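Local coordinates for protein putative methyltransferase from antibiotic biosynthesis pathway (Anabaena variabilis ATCC 29413, PDB 3EGE) that probably transfers methyl groups from S-adenosylmethionine, as a putative class I methyltransferase of an antibiotic biosynthesis pathway, at residues 19-24 and 179-184; 27-32 and 125-130; 187-192 and 250-255. All coordinates share one frame; numbering follows the deposited sequence.

Contact 1 (19-24 and 179-184); sequences DIRIVN and LLPHDL
The guanidinium of R21 has the ring of P181 over one face, with CG of the proline above its centre and CB of P181 3.3 Å from NH1 of R21. At the edge of the same group lie the carboxylate carbon of D19, in plane, and OD1 of D183, near the plane. D19 takes the side formed by NE and NH2 in a side-on grip, one oxygen to each nitrogen: R21 NE to D19 OD1 is 3.0 Å, and R21 NH2 reaches D19 OD2 in a nearly straight bond of 3.2 Å (175°). D183 is held end-on instead. OD1 of D183 accepts from both NH1 and NH2 of R21, the NH1 bond being 3.0 Å, and the two donors come from the same face of the carboxylate, whose plane is turned 62° from the guanidinium. A weak bond from R21 NH2 to D183 O adds to this.

D19 is also the N-cap of helix 20-30. Its CG stands anti to the backbone N (chi1 -167°). OD1 accepts from R21 N on its anti side and from R21 NE on its syn side, so one oxygen both caps the helix and orients the arginine. OD2 of D19 has a further donor in S185 N, just beyond the segment. The network thus fastens the first turn of this helix, which precedes the Rossmann-like sheet, to the chain leaving strand 172-181. With D19 and D183 both paired to it, R21 probably stays charged, offsetting the repulsion between the two acids.

Next to the polar network, L184 crosses the D19 side chain at about a right angle. Its CD2 packs 3.5 Å from CG of D19, while OD2 of D19 lies 3.4 Å from CA of L184. The same CD2 of L184 also makes a looser apolar contact with CD1 of I22.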
ATOM      1  N   ASP A  19      -3.323  -3.317  -9.377  1.00 67.17           N
ATOM      2  CA  ASP A  19      -2.498  -4.079 -10.300  1.00 66.66           C
ATOM      3  C   ASP A  19      -2.661  -5.554  -9.999  1.00 66.17           C
ATOM      4  O   ASP A  19      -2.599  -5.948  -8.829  1.00 65.76           O
ATOM      5  CB  ASP A  19      -1.043  -3.642 -10.188  1.00 67.30           C
ATOM      6  CG  ASP A  19      -0.207  -4.163 -11.327  1.00 69.01           C
ATOM      7  OD1 ASP A  19       0.131  -5.360 -11.311  1.00 67.39           O
ATOM      8  OD2 ASP A  19       0.097  -3.355 -12.231  1.00 70.04           O
ATOM      9  N   ILE A  20      -2.845  -6.353 -11.062  1.00 66.13           N
ATOM     10  CA  ILE A  20      -3.109  -7.802 -10.963  1.00 66.41           C
ATOM     11  C   ILE A  20      -1.970  -8.592 -10.292  1.00 66.40           C
ATOM     12  O   ILE A  20      -2.209  -9.654  -9.715  1.00 66.67           O
ATOM     13  CB  ILE A  20      -3.452  -8.427 -12.359  1.00 66.07           C
ATOM     14  CG1 ILE A  20      -4.196  -9.775 -12.202  1.00 70.08           C
ATOM     15  CG2 ILE A  20      -2.192  -8.551 -13.252  1.00 61.63           C
ATOM     16  CD1 ILE A  20      -4.559 -10.478 -13.568  1.00 69.04           C
ATOM     17  N   ARG A  21      -0.742  -8.081 -10.389  1.00 66.59           N
ATOM     18  CA  ARG A  21       0.418  -8.704  -9.732  1.00 66.83           C
ATOM     19  C   ARG A  21       0.376  -8.544  -8.220  1.00 66.34           C
ATOM     20  O   ARG A  21       0.785  -9.448  -7.491  1.00 65.75           O
ATOM     21  CB  ARG A  21       1.715  -8.180 -10.318  1.00 66.89           C
ATOM     22  CG  ARG A  21       1.901  -8.691 -11.719  1.00 65.39           C
ATOM     23  CD  ARG A  21       2.899  -7.926 -12.467  1.00 61.78           C
ATOM     24  NE  ARG A  21       2.477  -6.543 -12.716  1.00 62.75           N
ATOM     25  CZ  ARG A  21       3.134  -5.695 -13.501  1.00 60.13           C
ATOM     26  NH1 ARG A  21       4.191  -6.094 -14.199  1.00 65.45           N
ATOM     27  NH2 ARG A  21       2.693  -4.459 -13.646  1.00 59.37           N
ATOM     28  N   ILE A  22      -0.131  -7.400  -7.760  1.00 67.14           N
ATOM     29  CA  ILE A  22      -0.337  -7.179  -6.335  1.00 67.20           C
ATOM     30  C   ILE A  22      -1.492  -8.091  -5.864  1.00 67.28           C
ATOM     31  O   ILE A  22      -1.341  -8.782  -4.855  1.00 67.84           O
ATOM     32  CB  ILE A  22      -0.570  -5.704  -5.999  1.00 67.39           C
ATOM     33  CG1 ILE A  22       0.677  -4.890  -6.398  1.00 68.77           C
ATOM     34  CG2 ILE A  22      -0.857  -5.552  -4.502  1.00 65.56           C
ATOM     35  CD1 ILE A  22       0.609  -3.414  -6.065  1.00 67.51           C
ATOM     36  N   VAL A  23      -2.591  -8.145  -6.627  1.00 66.39           N
ATOM     37  CA  VAL A  23      -3.749  -9.004  -6.286  1.00 66.60           C
ATOM     38  C   VAL A  23      -3.341 -10.479  -6.218  1.00 66.82           C
ATOM     39  O   VAL A  23      -3.697 -11.152  -5.260  1.00 68.22           O
ATOM     40  CB  VAL A  23      -4.939  -8.844  -7.292  1.00 66.70           C
ATOM     41  CG1 VAL A  23      -6.069  -9.809  -6.956  1.00 60.84           C
ATOM     42  CG2 VAL A  23      -5.424  -7.391  -7.333  1.00 65.01           C
ATOM     43  N   ASN A  24      -2.614 -10.962  -7.232  1.00 66.58           N
ATOM     44  CA  ASN A  24      -2.099 -12.349  -7.257  1.00 67.25           C
ATOM     45  C   ASN A  24      -1.189 -12.654  -6.045  1.00 66.80           C
ATOM     46  O   ASN A  24      -1.278 -13.738  -5.464  1.00 66.16           O
ATOM     47  CB  ASN A  24      -1.339 -12.661  -8.569  1.00 68.42           C
ATOM     48  CG  ASN A  24      -2.242 -12.670  -9.823  1.00 68.84           C
ATOM     49  OD1 ASN A  24      -3.455 -12.766  -9.743  1.00 73.95           O
ATOM     50  ND2 ASN A  24      -1.621 -12.550 -10.985  1.00 73.07           N
ATOM     51  N   LEU A 179       9.158  -6.505  -4.999  1.00 68.08           N
ATOM     52  CA  LEU A 179       9.972  -5.681  -5.908  1.00 68.63           C
ATOM     53  C   LEU A 179       8.962  -5.090  -6.871  1.00 68.88           C
ATOM     54  O   LEU A 179       8.026  -5.785  -7.290  1.00 70.06           O
ATOM     55  CB  LEU A 179      11.009  -6.522  -6.652  1.00 68.27           C
ATOM     56  CG  LEU A 179      11.990  -7.311  -5.757  1.00 70.17           C
ATOM     57  CD1 LEU A 179      12.892  -8.265  -6.575  1.00 63.38           C
ATOM     58  CD2 LEU A 179      12.816  -6.366  -4.901  1.00 66.45           C
ATOM     59  N   LEU A 180       9.119  -3.813  -7.187  1.00 68.62           N
ATOM     60  CA  LEU A 180       8.167  -3.114  -8.045  1.00 67.89           C
ATOM     61  C   LEU A 180       8.469  -3.302  -9.533  1.00 67.00           C
ATOM     62  O   LEU A 180       9.572  -2.959  -9.965  1.00 66.99           O
ATOM     63  CB  LEU A 180       8.178  -1.617  -7.756  1.00 67.46           C
ATOM     64  CG  LEU A 180       7.842  -1.111  -6.350  1.00 71.91           C
ATOM     65  CD1 LEU A 180       7.793   0.457  -6.385  1.00 67.85           C
ATOM     66  CD2 LEU A 180       6.544  -1.716  -5.819  1.00 62.97           C
ATOM     67  N   PRO A 181       7.504  -3.838 -10.323  1.00 66.20           N
ATOM     68  CA  PRO A 181       7.703  -3.849 -11.779  1.00 65.57           C
ATOM     69  C   PRO A 181       7.721  -2.420 -12.310  1.00 65.36           C
ATOM     70  O   PRO A 181       7.254  -1.511 -11.640  1.00 65.48           O
ATOM     71  CB  PRO A 181       6.477  -4.583 -12.312  1.00 66.41           C
ATOM     72  CG  PRO A 181       5.837  -5.249 -11.114  1.00 66.52           C
ATOM     73  CD  PRO A 181       6.233  -4.483  -9.931  1.00 65.61           C
ATOM     74  N   HIS A 182       8.256  -2.234 -13.506  1.00 65.51           N
ATOM     75  CA  HIS A 182       8.348  -0.908 -14.118  1.00 64.95           C
ATOM     76  C   HIS A 182       7.023  -0.376 -14.666  1.00 64.96           C
ATOM     77  O   HIS A 182       6.931   0.821 -14.896  1.00 65.05           O
ATOM     78  CB  HIS A 182       9.382  -0.911 -15.248  1.00 65.46           C
ATOM     79  CG  HIS A 182       8.939  -1.664 -16.467  1.00 68.58           C
ATOM     80  ND1 HIS A 182       8.362  -1.042 -17.553  1.00 67.41           N
ATOM     81  CD2 HIS A 182       8.943  -2.989 -16.746  1.00 65.04           C
ATOM     82  CE1 HIS A 182       8.054  -1.951 -18.460  1.00 65.54           C
ATOM     83  NE2 HIS A 182       8.389  -3.140 -17.990  1.00 64.13           N
ATOM     84  N   ASP A 183       6.014  -1.248 -14.854  1.00 65.91           N
ATOM     85  CA  ASP A 183       4.716  -0.897 -15.478  1.00 65.56           C
ATOM     86  C   ASP A 183       3.477  -1.136 -14.600  1.00 67.03           C
ATOM     87  O   ASP A 183       2.410  -1.541 -15.095  1.00 66.51           O
ATOM     88  CB  ASP A 183       4.589  -1.583 -16.855  1.00 64.67           C
ATOM     89  CG  ASP A 183       4.787  -3.086 -16.801  1.00 67.36           C
ATOM     90  OD1 ASP A 183       5.078  -3.593 -15.701  1.00 63.55           O
ATOM     91  OD2 ASP A 183       4.691  -3.758 -17.865  1.00 66.92           O
ATOM     92  N   LEU A 184       3.607  -0.847 -13.301  1.00 68.45           N
ATOM     93  CA  LEU A 184       2.474  -0.956 -12.364  1.00 69.06           C
ATOM     94  C   LEU A 184       1.347   0.025 -12.731  1.00 68.05           C
ATOM     95  O   LEU A 184       1.596   1.199 -13.030  1.00 67.61           O
ATOM     96  CB  LEU A 184       2.881  -0.680 -10.908  1.00 69.49           C
ATOM     97  CG  LEU A 184       3.652  -1.728 -10.131  1.00 73.51           C
ATOM     98  CD1 LEU A 184       4.177  -1.111  -8.835  1.00 76.13           C
ATOM     99  CD2 LEU A 184       2.770  -2.961  -9.833  1.00 71.03           C
TER

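Contact 2 (27-32 and 125-130); sequences INLLNL and TIVLLT
V127 presents its two methyls to the last turn of helix 20-30, and L29 is the residue that runs across them. From L29 CB outwards, the first contacts come at once: CB sits 3.6 Å from CG2 of V127 and slightly farther from CG1. A chi1 of -70° sets CG of L29 anti to the carbonyl carbon; beyond it, CD1 of L29 comes 3.6 Å from CG1 of V127. L29 therefore touches both branches of the valine, and its tip also packs against F254 of the neighbouring strand.

L30 takes the other flank of the valine. Its CD2 lies 3.7 Å from CG2 of V127 and comes nearly as close to the carbonyl oxygen of T125; the same leucine packs on I99 of strand 97-101.

One polar bond joins the two segments. The hydroxyl of T125 donates to the main-chain O of L29 over 3.0 Å, approaching from above the carbonyl plane, 36° out of it. Its chi1 of 76° puts OG1 between the backbone N and the carbonyl carbon, turned to the helix, and gives this carbonyl oxygen at the helix's C-terminal end a side-chain partner.

Alternate residues of the strand, I126 and L128, point away and pack on helix 110-120. A central strand with helices on both faces is the layered alpha/beta/alpha arrangement of the Rossmann-like methyltransferase fold.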
ATOM      1  N   ILE A  27      -3.564 -12.845  -2.999  1.00 66.03           N
ATOM      2  CA  ILE A  27      -4.285 -14.111  -3.134  1.00 66.36           C
ATOM      3  C   ILE A  27      -3.403 -15.305  -2.754  1.00 66.84           C
ATOM      4  O   ILE A  27      -3.870 -16.203  -2.048  1.00 67.44           O
ATOM      5  CB  ILE A  27      -4.893 -14.292  -4.574  1.00 66.11           C
ATOM      6  CG1 ILE A  27      -6.049 -13.308  -4.800  1.00 69.49           C
ATOM      7  CG2 ILE A  27      -5.414 -15.733  -4.820  1.00 64.73           C
ATOM      8  CD1 ILE A  27      -7.325 -13.563  -3.982  1.00 68.92           C
ATOM      9  N   ASN A  28      -2.139 -15.303  -3.200  1.00 67.28           N
ATOM     10  CA  ASN A  28      -1.210 -16.407  -2.899  1.00 68.02           C
ATOM     11  C   ASN A  28      -0.869 -16.495  -1.406  1.00 67.39           C
ATOM     12  O   ASN A  28      -0.887 -17.591  -0.833  1.00 65.49           O
ATOM     13  CB  ASN A  28       0.025 -16.368  -3.811  1.00 69.59           C
ATOM     14  CG  ASN A  28      -0.334 -16.616  -5.294  1.00 75.61           C
ATOM     15  OD1 ASN A  28      -1.208 -17.432  -5.621  1.00 82.01           O
ATOM     16  ND2 ASN A  28       0.349 -15.910  -6.189  1.00 80.74           N
ATOM     17  N   LEU A  29      -0.623 -15.345  -0.776  1.00 67.63           N
ATOM     18  CA  LEU A  29      -0.369 -15.304   0.675  1.00 68.15           C
ATOM     19  C   LEU A  29      -1.591 -15.700   1.540  1.00 68.70           C
ATOM     20  O   LEU A  29      -1.429 -16.257   2.630  1.00 67.58           O
ATOM     21  CB  LEU A  29       0.162 -13.926   1.102  1.00 67.81           C
ATOM     22  CG  LEU A  29       1.588 -13.606   0.628  1.00 66.73           C
ATOM     23  CD1 LEU A  29       1.969 -12.178   0.999  1.00 60.06           C
ATOM     24  CD2 LEU A  29       2.620 -14.636   1.181  1.00 60.53           C
ATOM     25  N   LEU A  30      -2.794 -15.390   1.054  1.00 69.42           N
ATOM     26  CA  LEU A  30      -4.042 -15.717   1.751  1.00 68.10           C
ATOM     27  C   LEU A  30      -4.307 -17.200   1.702  1.00 69.10           C
ATOM     28  O   LEU A  30      -4.766 -17.778   2.693  1.00 70.50           O
ATOM     29  CB  LEU A  30      -5.243 -14.962   1.157  1.00 66.49           C
ATOM     30  CG  LEU A  30      -5.398 -13.478   1.498  1.00 62.73           C
ATOM     31  CD1 LEU A  30      -6.511 -12.897   0.640  1.00 54.43           C
ATOM     32  CD2 LEU A  30      -5.676 -13.221   3.000  1.00 56.14           C
ATOM     33  N   ASN A  31      -4.069 -17.792   0.532  1.00 69.47           N
ATOM     34  CA  ASN A  31      -4.237 -19.214   0.307  1.00 69.62           C
ATOM     35  C   ASN A  31      -5.594 -19.741   0.843  1.00 68.61           C
ATOM     36  O   ASN A  31      -5.662 -20.687   1.623  1.00 67.67           O
ATOM     37  CB  ASN A  31      -3.039 -19.962   0.903  1.00 69.35           C
ATOM     38  CG  ASN A  31      -3.068 -21.436   0.576  1.00 72.71           C
ATOM     39  OD1 ASN A  31      -3.375 -21.819  -0.552  1.00 74.77           O
ATOM     40  ND2 ASN A  31      -2.818 -22.269   1.573  1.00 73.02           N
ATOM     41  N   LEU A  32      -6.655 -19.052   0.441  1.00 68.08           N
ATOM     42  CA  LEU A  32      -8.013 -19.353   0.861  1.00 66.95           C
ATOM     43  C   LEU A  32      -8.803 -19.955  -0.287  1.00 67.20           C
ATOM     44  O   LEU A  32      -8.558 -19.612  -1.433  1.00 66.91           O
ATOM     45  CB  LEU A  32      -8.718 -18.078   1.330  1.00 65.64           C
ATOM     46  CG  LEU A  32      -8.324 -17.539   2.702  1.00 63.46           C
ATOM     47  CD1 LEU A  32      -8.936 -16.147   2.895  1.00 59.23           C
ATOM     48  CD2 LEU A  32      -8.740 -18.485   3.849  1.00 56.79           C
ATOM     49  N   THR A 125      -4.760 -16.413   7.327  1.00 68.00           N
ATOM     50  CA  THR A 125      -3.587 -15.599   7.511  1.00 67.34           C
ATOM     51  C   THR A 125      -3.865 -14.094   7.378  1.00 66.62           C
ATOM     52  O   THR A 125      -4.836 -13.662   6.729  1.00 66.16           O
ATOM     53  CB  THR A 125      -2.454 -16.047   6.516  1.00 67.57           C
ATOM     54  OG1 THR A 125      -2.735 -15.576   5.206  1.00 70.18           O
ATOM     55  CG2 THR A 125      -2.288 -17.595   6.486  1.00 63.00           C
ATOM     56  N   ILE A 126      -3.005 -13.333   8.057  1.00 66.52           N
ATOM     57  CA  ILE A 126      -2.981 -11.888   8.037  1.00 67.77           C
ATOM     58  C   ILE A 126      -1.898 -11.562   6.986  1.00 68.06           C
ATOM     59  O   ILE A 126      -0.785 -12.079   7.082  1.00 68.88           O
ATOM     60  CB  ILE A 126      -2.667 -11.299   9.438  1.00 67.88           C
ATOM     61  CG1 ILE A 126      -3.783 -11.678  10.447  1.00 69.01           C
ATOM     62  CG2 ILE A 126      -2.540  -9.792   9.355  1.00 65.74           C
ATOM     63  CD1 ILE A 126      -3.523 -11.221  11.893  1.00 68.14           C
ATOM     64  N   VAL A 127      -2.269 -10.799   5.959  1.00 67.32           N
ATOM     65  CA  VAL A 127      -1.374 -10.390   4.880  1.00 67.94           C
ATOM     66  C   VAL A 127      -1.318  -8.845   4.860  1.00 68.15           C
ATOM     67  O   VAL A 127      -2.302  -8.196   4.556  1.00 66.24           O
ATOM     68  CB  VAL A 127      -1.874 -10.923   3.497  1.00 68.36           C
ATOM     69  CG1 VAL A 127      -0.902 -10.496   2.341  1.00 65.74           C
ATOM     70  CG2 VAL A 127      -2.061 -12.448   3.537  1.00 67.37           C
ATOM     71  N   LEU A 128      -0.157  -8.276   5.186  1.00 69.14           N
ATOM     72  CA  LEU A 128       0.045  -6.820   5.195  1.00 69.22           C
ATOM     73  C   LEU A 128       1.022  -6.422   4.085  1.00 68.85           C
ATOM     74  O   LEU A 128       2.101  -6.956   4.050  1.00 68.56           O
ATOM     75  CB  LEU A 128       0.617  -6.374   6.561  1.00 69.04           C
ATOM     76  CG  LEU A 128      -0.130  -6.841   7.832  1.00 70.16           C
ATOM     77  CD1 LEU A 128       0.561  -6.305   9.116  1.00 67.94           C
ATOM     78  CD2 LEU A 128      -1.596  -6.437   7.811  1.00 68.01           C
ATOM     79  N   LEU A 129       0.619  -5.541   3.162  1.00 69.22           N
ATOM     80  CA  LEU A 129       1.548  -4.947   2.186  1.00 68.78           C
ATOM     81  C   LEU A 129       1.916  -3.633   2.860  1.00 68.55           C
ATOM     82  O   LEU A 129       1.064  -2.758   3.052  1.00 67.76           O
ATOM     83  CB  LEU A 129       0.978  -4.695   0.788  1.00 69.06           C
ATOM     84  CG  LEU A 129       1.984  -4.076  -0.222  1.00 70.07           C
ATOM     85  CD1 LEU A 129       3.288  -4.903  -0.361  1.00 67.31           C
ATOM     86  CD2 LEU A 129       1.366  -3.844  -1.604  1.00 68.12           C
ATOM     87  N   THR A 130       3.194  -3.537   3.234  1.00 67.84           N
ATOM     88  CA  THR A 130       3.745  -2.411   3.976  1.00 66.07           C
ATOM     89  C   THR A 130       5.114  -2.057   3.391  1.00 65.32           C
ATOM     90  O   THR A 130       5.458  -2.483   2.293  1.00 64.93           O
ATOM     91  CB  THR A 130       3.792  -2.762   5.502  1.00 65.95           C
ATOM     92  OG1 THR A 130       4.202  -1.630   6.274  1.00 62.40           O
ATOM     93  CG2 THR A 130       4.704  -3.973   5.778  1.00 63.32           C
TER

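Contact 3 (187-192 and 250-255); sequences LFAAAA and IGYRFI
F188 and Y252 form the aromatic part of this contact. The rings meet obliquely, planes at 53° and centroids 5.0 Å apart, and their side chains slide past each other in opposite directions. CE1 of F188 lies over one face of the tyrosine ring, 3.5 Å from CZ of Y252. At the edge of the F188 ring, near its plane, comes the tyrosine hydroxyl, with OH of Y252 3.3 Å from CD1 of F188. CB of A191, from the same segment as F188, sits over the centre of one face of the phenylalanine ring.

Y252 belongs to strand 252-258, which runs antiparallel to both its neighbours, 126-131 and 172-181, in the mixed sheet of this Rossmann-like methyltransferase fold; the contact joins that strand to the loop before helix 202-206.

The remaining apolar packing centres on A190. Its CB lies 3.4 Å from CD1 of I250 and 3.7 Å from CG2 of I250, so both branches of the isoleucine meet one methyl. CB of A190 also comes near the edge of the Y252 ring, 4.3 Å from CE1 of Y252.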
ATOM      1  N   LEU A 187      -0.520   3.690  -9.301  1.00 69.37           N
ATOM      2  CA  LEU A 187       0.454   4.768  -9.223  1.00 67.98           C
ATOM      3  C   LEU A 187       0.566   5.366  -7.839  1.00 68.53           C
ATOM      4  O   LEU A 187       0.255   6.535  -7.615  1.00 68.28           O
ATOM      5  CB  LEU A 187       0.196   5.841 -10.304  1.00 68.26           C
ATOM      6  CG  LEU A 187       0.179   5.358 -11.778  1.00 68.30           C
ATOM      7  CD1 LEU A 187      -0.014   6.563 -12.763  1.00 65.00           C
ATOM      8  CD2 LEU A 187       1.436   4.549 -12.131  1.00 65.14           C
ATOM      9  N   PHE A 188       1.026   4.524  -6.912  1.00 68.92           N
ATOM     10  CA  PHE A 188       1.413   4.963  -5.583  1.00 69.49           C
ATOM     11  C   PHE A 188       2.810   5.642  -5.697  1.00 69.97           C
ATOM     12  O   PHE A 188       3.455   5.606  -6.755  1.00 69.71           O
ATOM     13  CB  PHE A 188       1.335   3.865  -4.513  1.00 70.16           C
ATOM     14  CG  PHE A 188       2.017   2.588  -4.857  1.00 70.40           C
ATOM     15  CD1 PHE A 188       3.384   2.434  -4.656  1.00 71.09           C
ATOM     16  CD2 PHE A 188       1.273   1.495  -5.330  1.00 72.22           C
ATOM     17  CE1 PHE A 188       4.031   1.195  -4.955  1.00 70.50           C
ATOM     18  CE2 PHE A 188       1.897   0.259  -5.626  1.00 72.43           C
ATOM     19  CZ  PHE A 188       3.277   0.115  -5.435  1.00 70.92           C
ATOM     20  N   ALA A 189       3.227   6.276  -4.608  1.00 70.04           N
ATOM     21  CA  ALA A 189       4.409   7.159  -4.548  1.00 69.27           C
ATOM     22  C   ALA A 189       5.617   6.819  -5.466  1.00 68.92           C
ATOM     23  O   ALA A 189       5.924   7.612  -6.374  1.00 68.41           O
ATOM     24  CB  ALA A 189       4.830   7.356  -3.080  1.00 67.56           C
ATOM     25  N   ALA A 190       6.250   5.657  -5.261  1.00 67.82           N
ATOM     26  CA  ALA A 190       7.431   5.248  -6.058  1.00 68.17           C
ATOM     27  C   ALA A 190       7.133   4.347  -7.282  1.00 68.64           C
ATOM     28  O   ALA A 190       8.070   3.852  -7.913  1.00 69.26           O
ATOM     29  CB  ALA A 190       8.466   4.571  -5.156  1.00 68.24           C
ATOM     30  N   ALA A 191       5.863   4.175  -7.639  1.00 67.19           N
ATOM     31  CA  ALA A 191       5.473   3.283  -8.723  1.00 66.13           C
ATOM     32  C   ALA A 191       5.930   3.764 -10.113  1.00 66.08           C
ATOM     33  O   ALA A 191       6.245   2.917 -10.960  1.00 67.00           O
ATOM     34  CB  ALA A 191       3.959   3.000  -8.682  1.00 64.86           C
ATOM     35  N   ALA A 192       6.022   5.086 -10.339  1.00 64.84           N
ATOM     36  CA  ALA A 192       6.512   5.623 -11.625  1.00 64.26           C
ATOM     37  C   ALA A 192       8.069   5.820 -11.625  1.00 64.26           C
ATOM     38  O   ALA A 192       8.612   6.702 -12.329  1.00 61.66           O
ATOM     39  CB  ALA A 192       5.783   6.901 -11.986  1.00 64.37           C
ATOM     40  N   ILE A 250      12.177  -0.778  -3.567  1.00 72.13           N
ATOM     41  CA  ILE A 250      11.964   0.519  -2.912  1.00 72.47           C
ATOM     42  C   ILE A 250      11.429   0.302  -1.480  1.00 69.72           C
ATOM     43  O   ILE A 250      10.776   1.177  -0.905  1.00 68.80           O
ATOM     44  CB  ILE A 250      11.081   1.448  -3.778  1.00 73.09           C
ATOM     45  CG1 ILE A 250      11.556   1.410  -5.249  1.00 76.52           C
ATOM     46  CG2 ILE A 250      11.155   2.929  -3.283  1.00 73.15           C
ATOM     47  CD1 ILE A 250      10.683   2.220  -6.198  1.00 77.44           C
ATOM     48  N   GLY A 251      11.792  -0.842  -0.887  1.00 68.29           N
ATOM     49  CA  GLY A 251      11.433  -1.176   0.473  1.00 69.03           C
ATOM     50  C   GLY A 251      10.020  -1.678   0.725  1.00 69.11           C
ATOM     51  O   GLY A 251       9.629  -1.761   1.880  1.00 67.84           O
ATOM     52  N   TYR A 252       9.268  -2.022  -0.327  1.00 69.47           N
ATOM     53  CA  TYR A 252       7.922  -2.581  -0.145  1.00 70.58           C
ATOM     54  C   TYR A 252       8.065  -4.043   0.263  1.00 70.11           C
ATOM     55  O   TYR A 252       8.864  -4.801  -0.331  1.00 66.67           O
ATOM     56  CB  TYR A 252       7.047  -2.423  -1.381  1.00 72.51           C
ATOM     57  CG  TYR A 252       6.713  -0.981  -1.676  1.00 71.17           C
ATOM     58  CD1 TYR A 252       7.588  -0.185  -2.462  1.00 73.73           C
ATOM     59  CD2 TYR A 252       5.560  -0.399  -1.162  1.00 68.18           C
ATOM     60  CE1 TYR A 252       7.301   1.172  -2.756  1.00 77.63           C
ATOM     61  CE2 TYR A 252       5.227   0.970  -1.445  1.00 74.34           C
ATOM     62  CZ  TYR A 252       6.115   1.757  -2.248  1.00 80.00           C
ATOM     63  OH  TYR A 252       5.862   3.095  -2.543  1.00 78.68           O
ATOM     64  N   ARG A 253       7.280  -4.413   1.281  1.00 70.40           N
ATOM     65  CA  ARG A 253       7.348  -5.725   1.912  1.00 70.11           C
ATOM     66  C   ARG A 253       5.971  -6.276   2.301  1.00 70.29           C
ATOM     67  O   ARG A 253       5.120  -5.542   2.818  1.00 68.53           O
ATOM     68  CB  ARG A 253       8.138  -5.599   3.226  1.00 69.52           C
ATOM     69  CG  ARG A 253       9.594  -5.199   3.120  1.00 70.94           C
ATOM     70  CD  ARG A 253      10.458  -6.377   2.644  1.00 67.87           C
ATOM     71  NE  ARG A 253      11.852  -6.000   2.512  1.00 65.75           N
ATOM     72  CZ  ARG A 253      12.390  -5.272   1.526  1.00 67.01           C
ATOM     73  NH1 ARG A 253      11.669  -4.808   0.536  1.00 71.53           N
ATOM     74  NH2 ARG A 253      13.681  -4.994   1.540  1.00 66.31           N
ATOM     75  N   PHE A 254       5.776  -7.575   2.057  1.00 71.32           N
ATOM     76  CA  PHE A 254       4.613  -8.288   2.586  1.00 71.36           C
ATOM     77  C   PHE A 254       5.045  -8.856   3.936  1.00 72.35           C
ATOM     78  O   PHE A 254       6.072  -9.535   4.006  1.00 71.70           O
ATOM     79  CB  PHE A 254       4.133  -9.428   1.686  1.00 70.70           C
ATOM     80  CG  PHE A 254       3.338  -8.973   0.508  1.00 69.90           C
ATOM     81  CD1 PHE A 254       2.022  -8.570   0.670  1.00 68.00           C
ATOM     82  CD2 PHE A 254       3.892  -8.964  -0.779  1.00 75.22           C
ATOM     83  CE1 PHE A 254       1.247  -8.155  -0.439  1.00 69.48           C
ATOM     84  CE2 PHE A 254       3.130  -8.527  -1.901  1.00 72.79           C
ATOM     85  CZ  PHE A 254       1.804  -8.133  -1.726  1.00 68.70           C
ATOM     86  N   ILE A 255       4.324  -8.484   4.997  1.00 73.65           N
ATOM     87  CA  ILE A 255       4.455  -9.090   6.325  1.00 74.02           C
ATOM     88  C   ILE A 255       3.206  -9.989   6.414  1.00 71.96           C
ATOM     89  O   ILE A 255       2.090  -9.532   6.116  1.00 68.16           O
ATOM     90  CB  ILE A 255       4.366  -8.098   7.504  1.00 73.80           C
ATOM     91  CG1 ILE A 255       5.541  -7.147   7.576  1.00 78.33           C
ATOM     92  CG2 ILE A 255       4.393  -8.846   8.824  1.00 75.87           C
ATOM     93  CD1 ILE A 255       5.338  -6.172   8.755  1.00 77.64           C
TER

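From the N terminus, helix 20-30 supplies the first segments of both contact 1 and contact 2. Contact 2 closes first, at strand 126-131, the last of the parallel strands; the larger loop of contact 1 encloses it and closes at the end of strand 172-181. Contact 3 then follows in series, opening in the loop from 187 and closing at strand 252-258. Those three strands are neighbours in one sheet, and each contact reaches one of them. Backbone bonds probably join L128 and T130 to I255 and R253, while L180 packs on I250, Y252 and F188. I22 touches L129, linking contacts 1 and 2 directly.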